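Arginyl-tRNA synthetase, putative (Plasmodium falciparum, PDB 5JLD) probably catalyses the ATP-dependent attachment of L-arginine to tRNA(Arg), releasing AMP and diphosphate, as a class I aminoacyl-tRNA synthetase of the malaria parasite. Local coordinates at residues T155-S160 with M376-G381; L505-I510 with L568-I573. One frame throughout, in Å; residues are numbered along the deposited sequence.

Interaction 1: T155-S160 with M376-G381; sequences TIIGDS and MHVGFG
Ile157 reaches Phe380 through its extended branch: CG1 lies beside the backbone N (chi1 -65°) and CD1 is anti to CA (chi2 -179°). This carries CD1 straight off helix 149-167 toward strand 374-380. The methyl CD1 of Ile157 meets CB of Phe380 at 3.8 Å. It comes obliquely, beside the root of the aromatic side chain. The second branch, CG2, is anti to the backbone N and serves a different partner. CG2 of Ile157 lies 4.2 Å from CG1 of Val378. One isoleucine thus divides its two branches between two residues of the strand.

Val378 and Phe380 are two apart, so both bonds to CB leave the same face of the strand. All three touching residues are buried, and no hydrogen bond joins the two segments. The contact is small and purely apolar, with 111 Å² buried in total. The two backbones stay well apart, with CA of Ile157 8.8 Å from CA of Phe380.

This is helix-on-sheet packing in the Rossmann-type core of a class I synthetase. Helix 149-167 begins in the HVGH version of the HIGH signature of that class. Strand 374-380 is the edge of the five-stranded parallel sheet and pairs with strand 343-349. Val347 of that neighbour also touches Ile157. Leu453 of helix 436-453 meets Ile157 as well, while Arg153 and Ser154, earlier on helix 149-167, border Phe380.

Interaction 2: L505-I510 with L568-I573; sequences LSLTSI and LLLCSI
Leu507 sits at the centre of an inverse gamma turn, and from this tight bend it meets Leu570 on a regular helix. The turn belongs to an irregular loop, and the contacts between 505-510 and 568-573 are made by leucines. The end of the Leu507 side chain comes nearer the helix than its root does. CD2 of Leu507 touches CD1 of Leu570 at 3.8 Å, methyl to methyl, and the side chains approach at a slant. The first torsion of Leu570, chi1 -103°, is far from staggered where its CD1 meets Leu507.

Leu505 makes the second half of the contact. Its CG is anti to the backbone N (chi1 -155°), and CD1 reaches two successive residues of the helix. CD1 of Leu505 is 4.2 Å from CB of Leu569 and 4.3 Å from CG of Leu570. The methyl rests against the first side-chain carbon of Leu569 and the branch point of Leu570. The nearest CA atoms, those of Leu505 and Leu569, are 7.0 Å apart. All four leucines are buried, and together the segments bury 181 Å². No hydrogen bond crosses between them.

The contact lies within the mostly helical DALR anticodon-binding region, where it fastens the loop between helices 476-492 and 510-520 onto helix 564-584. Polar bonds tie the loop down nearby: Ser506 N bonds to Ser566 OG, and Ser506 O accepts from Asn563 ND2. Ser509 is the N-cap of helix 510-520, its OG capping Tyr511 N, and from that helix Ile513 touches Leu507 and Leu515 touches Leu570. Helix 99-108 packs on the same two loop leucines: Leu106 touches both Leu505 and Leu507, and Glu103 accepts a hydrogen bond from Leu507 N.

The two contacts belong to different functional regions and come in series, interaction 1 closing before interaction 2 opens. Their centres are 36 Å apart and their nearest atoms about 18 Å apart, so they do not touch. Interaction 1 lies near the centre of the chain, in the catalytic region with its parallel sheet. Interaction 2 lies about 30 Å from that centre, in the helical anticodon-binding region. Helix 564-584 runs from interaction 2 toward the catalytic region: its last residue, Leu584, accepts a hydrogen bond from Ser160 OG on helix 149-167. Helix 564-584 therefore links the region expected to bind the anticodon part of the tRNA with the catalytic core.

Interaction 1: T155-S160 with M376-G381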
ATOM      1  N   THR A 155       3.983  -2.280  -9.291  1.00 46.27           N
ATOM      2  CA  THR A 155       2.951  -1.396  -9.811  1.00 41.64           C
ATOM      3  C   THR A 155       1.709  -1.487  -8.928  1.00 37.15           C
ATOM      4  O   THR A 155       1.167  -0.460  -8.487  1.00 41.97           O
ATOM      5  CB  THR A 155       2.621  -1.752 -11.283  1.00 41.09           C
ATOM      6  OG1 THR A 155       3.814  -1.648 -12.067  1.00 47.42           O
ATOM      7  CG2 THR A 155       1.559  -0.833 -11.876  1.00 39.11           C
ATOM      8  N   ILE A 156       1.306  -2.725  -8.627  1.00 45.72           N
ATOM      9  CA  ILE A 156       0.126  -3.028  -7.798  1.00 43.40           C
ATOM     10  C   ILE A 156       0.247  -2.541  -6.345  1.00 44.17           C
ATOM     11  O   ILE A 156      -0.649  -1.831  -5.799  1.00 43.83           O
ATOM     12  CB  ILE A 156      -0.137  -4.545  -7.820  1.00 48.84           C
ATOM     13  CG1 ILE A 156      -0.490  -4.969  -9.250  1.00 54.16           C
ATOM     14  CG2 ILE A 156      -1.244  -4.923  -6.846  1.00 49.12           C
ATOM     15  CD1 ILE A 156      -0.514  -6.466  -9.492  1.00 54.62           C
ATOM     16  N   ILE A 157       1.362  -2.909  -5.720  1.00 44.81           N
ATOM     17  CA  ILE A 157       1.647  -2.443  -4.360  1.00 43.27           C
ATOM     18  C   ILE A 157       1.684  -0.907  -4.283  1.00 38.71           C
ATOM     19  O   ILE A 157       0.987  -0.275  -3.454  1.00 41.27           O
ATOM     20  CB  ILE A 157       2.986  -3.017  -3.865  1.00 45.89           C
ATOM     21  CG1 ILE A 157       2.894  -4.551  -3.728  1.00 45.62           C
ATOM     22  CG2 ILE A 157       3.405  -2.338  -2.578  1.00 40.32           C
ATOM     23  CD1 ILE A 157       4.175  -5.194  -3.221  1.00 46.22           C
ATOM     24  N   GLY A 158       2.485  -0.303  -5.170  1.00 41.61           N
ATOM     25  CA  GLY A 158       2.642   1.146  -5.163  1.00 37.12           C
ATOM     26  C   GLY A 158       1.315   1.863  -5.363  1.00 33.80           C
ATOM     27  O   GLY A 158       1.000   2.832  -4.661  1.00 34.71           O
ATOM     28  N   ASP A 159       0.509   1.370  -6.299  1.00 34.53           N
ATOM     29  CA  ASP A 159      -0.758   2.016  -6.530  1.00 41.80           C
ATOM     30  C   ASP A 159      -1.652   1.908  -5.287  1.00 48.70           C
ATOM     31  O   ASP A 159      -2.318   2.889  -4.920  1.00 49.69           O
ATOM     32  CB  ASP A 159      -1.476   1.446  -7.750  1.00 35.66           C
ATOM     33  CG  ASP A 159      -2.814   2.117  -7.973  1.00 44.45           C
ATOM     34  OD1 ASP A 159      -2.811   3.311  -8.372  1.00 38.51           O
ATOM     35  OD2 ASP A 159      -3.864   1.478  -7.688  1.00 39.40           O
ATOM     36  N   SER A 160      -1.669   0.740  -4.640  1.00 47.86           N
ATOM     37  CA  SER A 160      -2.454   0.629  -3.393  1.00 37.55           C
ATOM     38  C   SER A 160      -2.016   1.649  -2.337  1.00 37.45           C
ATOM     39  O   SER A 160      -2.851   2.356  -1.751  1.00 39.33           O
ATOM     40  CB  SER A 160      -2.375  -0.794  -2.806  1.00 33.51           C
ATOM     41  OG  SER A 160      -3.423  -0.955  -1.867  1.00 47.83           O
ATOM     42  N   MET A 376      11.317   5.515   3.347  1.00 42.05           N
ATOM     43  CA  MET A 376      10.881   4.155   3.541  1.00 42.53           C
ATOM     44  C   MET A 376      11.214   3.308   2.339  1.00 44.29           C
ATOM     45  O   MET A 376      10.989   3.694   1.194  1.00 38.55           O
ATOM     46  CB  MET A 376       9.375   4.095   3.810  1.00 43.50           C
ATOM     47  CG  MET A 376       8.827   5.191   4.719  1.00 47.19           C
ATOM     48  SD  MET A 376       7.096   4.915   5.216  1.00 61.22           S
ATOM     49  CE  MET A 376       7.318   3.567   6.374  1.00 38.87           C
ATOM     50  N   HIS A 377      11.762   2.141   2.608  1.00 44.61           N
ATOM     51  CA  HIS A 377      11.875   1.138   1.585  1.00 46.04           C
ATOM     52  C   HIS A 377      10.776   0.106   1.794  1.00 47.87           C
ATOM     53  O   HIS A 377      10.666  -0.455   2.876  1.00 47.30           O
ATOM     54  CB  HIS A 377      13.244   0.481   1.624  1.00 42.25           C
ATOM     55  CG  HIS A 377      13.431  -0.549   0.557  1.00 53.95           C
ATOM     56  ND1 HIS A 377      13.280  -1.898   0.796  1.00 55.28           N
ATOM     57  CD2 HIS A 377      13.732  -0.428  -0.754  1.00 62.55           C
ATOM     58  CE1 HIS A 377      13.495  -2.565  -0.322  1.00 62.52           C
ATOM     59  NE2 HIS A 377      13.776  -1.700  -1.280  1.00 67.55           N
ATOM     60  N   VAL A 378       9.971  -0.125   0.760  1.00 46.73           N
ATOM     61  CA  VAL A 378       8.927  -1.144   0.752  1.00 44.20           C
ATOM     62  C   VAL A 378       9.331  -2.264  -0.210  1.00 47.52           C
ATOM     63  O   VAL A 378       9.156  -2.155  -1.437  1.00 39.71           O
ATOM     64  CB  VAL A 378       7.549  -0.563   0.323  1.00 47.68           C
ATOM     65  CG1 VAL A 378       6.512  -1.664   0.211  1.00 47.22           C
ATOM     66  CG2 VAL A 378       7.077   0.536   1.282  1.00 43.39           C
ATOM     67  N   GLY A 379       9.867  -3.349   0.355  1.00 43.84           N
ATOM     68  CA  GLY A 379      10.414  -4.434  -0.433  1.00 35.06           C
ATOM     69  C   GLY A 379       9.380  -5.466  -0.809  1.00 50.35           C
ATOM     70  O   GLY A 379       8.410  -5.652  -0.079  1.00 54.28           O
ATOM     71  N   PHE A 380       9.563  -6.141  -1.942  1.00 45.29           N
ATOM     72  CA  PHE A 380       8.687  -7.285  -2.230  1.00 51.14           C
ATOM     73  C   PHE A 380       9.491  -8.478  -2.736  1.00 51.80           C
ATOM     74  O   PHE A 380      10.581  -8.317  -3.287  1.00 49.12           O
ATOM     75  CB  PHE A 380       7.587  -6.920  -3.243  1.00 50.06           C
ATOM     76  CG  PHE A 380       8.115  -6.387  -4.557  1.00 58.20           C
ATOM     77  CD1 PHE A 380       8.616  -7.250  -5.530  1.00 55.45           C
ATOM     78  CD2 PHE A 380       8.111  -5.024  -4.818  1.00 55.23           C
ATOM     79  CE1 PHE A 380       9.111  -6.761  -6.736  1.00 57.77           C
ATOM     80  CE2 PHE A 380       8.600  -4.535  -6.026  1.00 61.43           C
ATOM     81  CZ  PHE A 380       9.105  -5.406  -6.984  1.00 56.72           C
ATOM     82  N   GLY A 381       8.937  -9.672  -2.552  1.00 49.45           N
ATOM     83  CA  GLY A 381       9.583 -10.894  -2.997  1.00 44.18           C
ATOM     84  C   GLY A 381       9.301 -11.281  -4.436  1.00 50.82           C
ATOM     85  O   GLY A 381       8.609 -10.574  -5.173  1.00 52.60           O
TER

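Interaction 2: L505-I510 with L568-I573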
ATOM      1  N   LEU A 505     -30.338   1.772  14.946  1.00 55.07           N
ATOM      2  CA  LEU A 505     -29.202   0.896  15.167  1.00 62.46           C
ATOM      3  C   LEU A 505     -29.187   0.305  16.564  1.00 62.90           C
ATOM      4  O   LEU A 505     -29.075   1.026  17.551  1.00 67.47           O
ATOM      5  CB  LEU A 505     -27.904   1.661  14.902  1.00 71.02           C
ATOM      6  CG  LEU A 505     -26.683   0.835  14.511  1.00 71.72           C
ATOM      7  CD1 LEU A 505     -26.964   0.010  13.262  1.00 69.10           C
ATOM      8  CD2 LEU A 505     -25.514   1.764  14.282  1.00 76.43           C
ATOM      9  N   SER A 506     -29.307  -1.018  16.634  1.00 60.79           N
ATOM     10  CA  SER A 506     -29.255  -1.733  17.899  1.00 70.73           C
ATOM     11  C   SER A 506     -28.539  -3.068  17.747  1.00 68.40           C
ATOM     12  O   SER A 506     -29.023  -3.999  17.084  1.00 66.44           O
ATOM     13  CB  SER A 506     -30.663  -1.955  18.469  1.00 77.63           C
ATOM     14  OG  SER A 506     -31.409  -0.756  18.430  1.00 85.49           O
ATOM     15  N   LEU A 507     -27.389  -3.153  18.396  1.00 62.07           N
ATOM     16  CA  LEU A 507     -26.540  -4.324  18.316  1.00 62.42           C
ATOM     17  C   LEU A 507     -26.917  -5.290  19.441  1.00 64.31           C
ATOM     18  O   LEU A 507     -26.357  -5.253  20.537  1.00 63.92           O
ATOM     19  CB  LEU A 507     -25.076  -3.896  18.384  1.00 63.06           C
ATOM     20  CG  LEU A 507     -24.798  -2.700  17.455  1.00 58.72           C
ATOM     21  CD1 LEU A 507     -23.368  -2.227  17.550  1.00 53.74           C
ATOM     22  CD2 LEU A 507     -25.153  -3.023  16.003  1.00 57.76           C
ATOM     23  N   THR A 508     -27.878  -6.156  19.139  1.00 57.61           N
ATOM     24  CA  THR A 508     -28.519  -7.001  20.132  1.00 64.82           C
ATOM     25  C   THR A 508     -27.854  -8.369  20.232  1.00 72.58           C
ATOM     26  O   THR A 508     -27.950  -9.040  21.260  1.00 77.76           O
ATOM     27  CB  THR A 508     -30.027  -7.181  19.806  1.00 62.22           C
ATOM     28  OG1 THR A 508     -30.182  -7.753  18.499  1.00 72.15           O
ATOM     29  CG2 THR A 508     -30.731  -5.840  19.820  1.00 55.98           C
ATOM     30  N   SER A 509     -27.174  -8.785  19.167  1.00 67.79           N
ATOM     31  CA  SER A 509     -26.511 -10.084  19.183  1.00 61.81           C
ATOM     32  C   SER A 509     -25.003  -9.929  19.252  1.00 57.36           C
ATOM     33  O   SER A 509     -24.438  -8.886  18.880  1.00 52.66           O
ATOM     34  CB  SER A 509     -26.891 -10.909  17.955  1.00 64.17           C
ATOM     35  OG  SER A 509     -25.873 -11.843  17.643  1.00 72.65           O
ATOM     36  N   ILE A 510     -24.342 -10.976  19.729  1.00 52.21           N
ATOM     37  CA  ILE A 510     -22.890 -10.979  19.747  1.00 56.64           C
ATOM     38  C   ILE A 510     -22.330 -10.766  18.328  1.00 52.19           C
ATOM     39  O   ILE A 510     -21.225 -10.240  18.163  1.00 54.31           O
ATOM     40  CB  ILE A 510     -22.341 -12.286  20.343  1.00 62.06           C
ATOM     41  CG1 ILE A 510     -20.826 -12.185  20.554  1.00 58.56           C
ATOM     42  CG2 ILE A 510     -22.696 -13.472  19.448  1.00 71.01           C
ATOM     43  CD1 ILE A 510     -20.406 -10.969  21.363  1.00 54.99           C
ATOM     44  N   LEU A 568     -30.588  -3.733   8.338  1.00 52.18           N
ATOM     45  CA  LEU A 568     -30.404  -3.180   7.004  1.00 55.29           C
ATOM     46  C   LEU A 568     -29.349  -2.075   7.023  1.00 56.59           C
ATOM     47  O   LEU A 568     -28.501  -1.983   6.132  1.00 51.78           O
ATOM     48  CB  LEU A 568     -31.725  -2.644   6.462  1.00 58.92           C
ATOM     49  CG  LEU A 568     -31.848  -2.697   4.941  1.00 67.38           C
ATOM     50  CD1 LEU A 568     -31.898  -4.152   4.470  1.00 65.02           C
ATOM     51  CD2 LEU A 568     -33.081  -1.927   4.477  1.00 71.06           C
ATOM     52  N   LEU A 569     -29.411  -1.246   8.058  1.00 58.61           N
ATOM     53  CA  LEU A 569     -28.421  -0.203   8.278  1.00 57.75           C
ATOM     54  C   LEU A 569     -27.019  -0.798   8.392  1.00 59.02           C
ATOM     55  O   LEU A 569     -26.049  -0.287   7.788  1.00 59.86           O
ATOM     56  CB  LEU A 569     -28.772   0.596   9.537  1.00 62.44           C
ATOM     57  CG  LEU A 569     -28.770   2.122   9.432  1.00 71.40           C
ATOM     58  CD1 LEU A 569     -29.476   2.587   8.170  1.00 74.03           C
ATOM     59  CD2 LEU A 569     -29.413   2.731  10.664  1.00 71.47           C
ATOM     60  N   LEU A 570     -26.912  -1.883   9.158  1.00 54.74           N
ATOM     61  CA  LEU A 570     -25.633  -2.589   9.275  1.00 60.17           C
ATOM     62  C   LEU A 570     -25.159  -3.078   7.911  1.00 54.73           C
ATOM     63  O   LEU A 570     -23.964  -3.026   7.594  1.00 54.38           O
ATOM     64  CB  LEU A 570     -25.744  -3.778  10.237  1.00 56.24           C
ATOM     65  CG  LEU A 570     -25.146  -3.540  11.621  1.00 62.27           C
ATOM     66  CD1 LEU A 570     -25.474  -4.685  12.564  1.00 65.76           C
ATOM     67  CD2 LEU A 570     -23.644  -3.325  11.526  1.00 62.39           C
ATOM     68  N   CYS A 571     -26.105  -3.572   7.118  1.00 47.00           N
ATOM     69  CA  CYS A 571     -25.795  -4.030   5.775  1.00 50.56           C
ATOM     70  C   CYS A 571     -25.232  -2.873   4.926  1.00 53.88           C
ATOM     71  O   CYS A 571     -24.284  -3.055   4.174  1.00 51.94           O
ATOM     72  CB  CYS A 571     -27.037  -4.630   5.118  1.00 41.95           C
ATOM     73  SG  CYS A 571     -27.549  -6.253   5.759  1.00 46.34           S
ATOM     74  N   SER A 572     -25.819  -1.688   5.073  1.00 53.17           N
ATOM     75  CA  SER A 572     -25.435  -0.502   4.301  1.00 55.41           C
ATOM     76  C   SER A 572     -24.027  -0.034   4.651  1.00 52.34           C
ATOM     77  O   SER A 572     -23.174   0.207   3.765  1.00 38.82           O
ATOM     78  CB  SER A 572     -26.444   0.624   4.550  1.00 57.80           C
ATOM     79  OG  SER A 572     -26.343   1.661   3.600  1.00 54.90           O
ATOM     80  N   ILE A 573     -23.779   0.089   5.950  1.00 48.75           N
ATOM     81  CA  ILE A 573     -22.432   0.414   6.397  1.00 51.70           C
ATOM     82  C   ILE A 573     -21.423  -0.609   5.885  1.00 51.76           C
ATOM     83  O   ILE A 573     -20.380  -0.235   5.333  1.00 46.79           O
ATOM     84  CB  ILE A 573     -22.348   0.486   7.920  1.00 51.27           C
ATOM     85  CG1 ILE A 573     -23.313   1.561   8.440  1.00 49.43           C
ATOM     86  CG2 ILE A 573     -20.904   0.755   8.342  1.00 50.01           C
ATOM     87  CD1 ILE A 573     -23.384   1.660   9.972  1.00 54.27           C
TER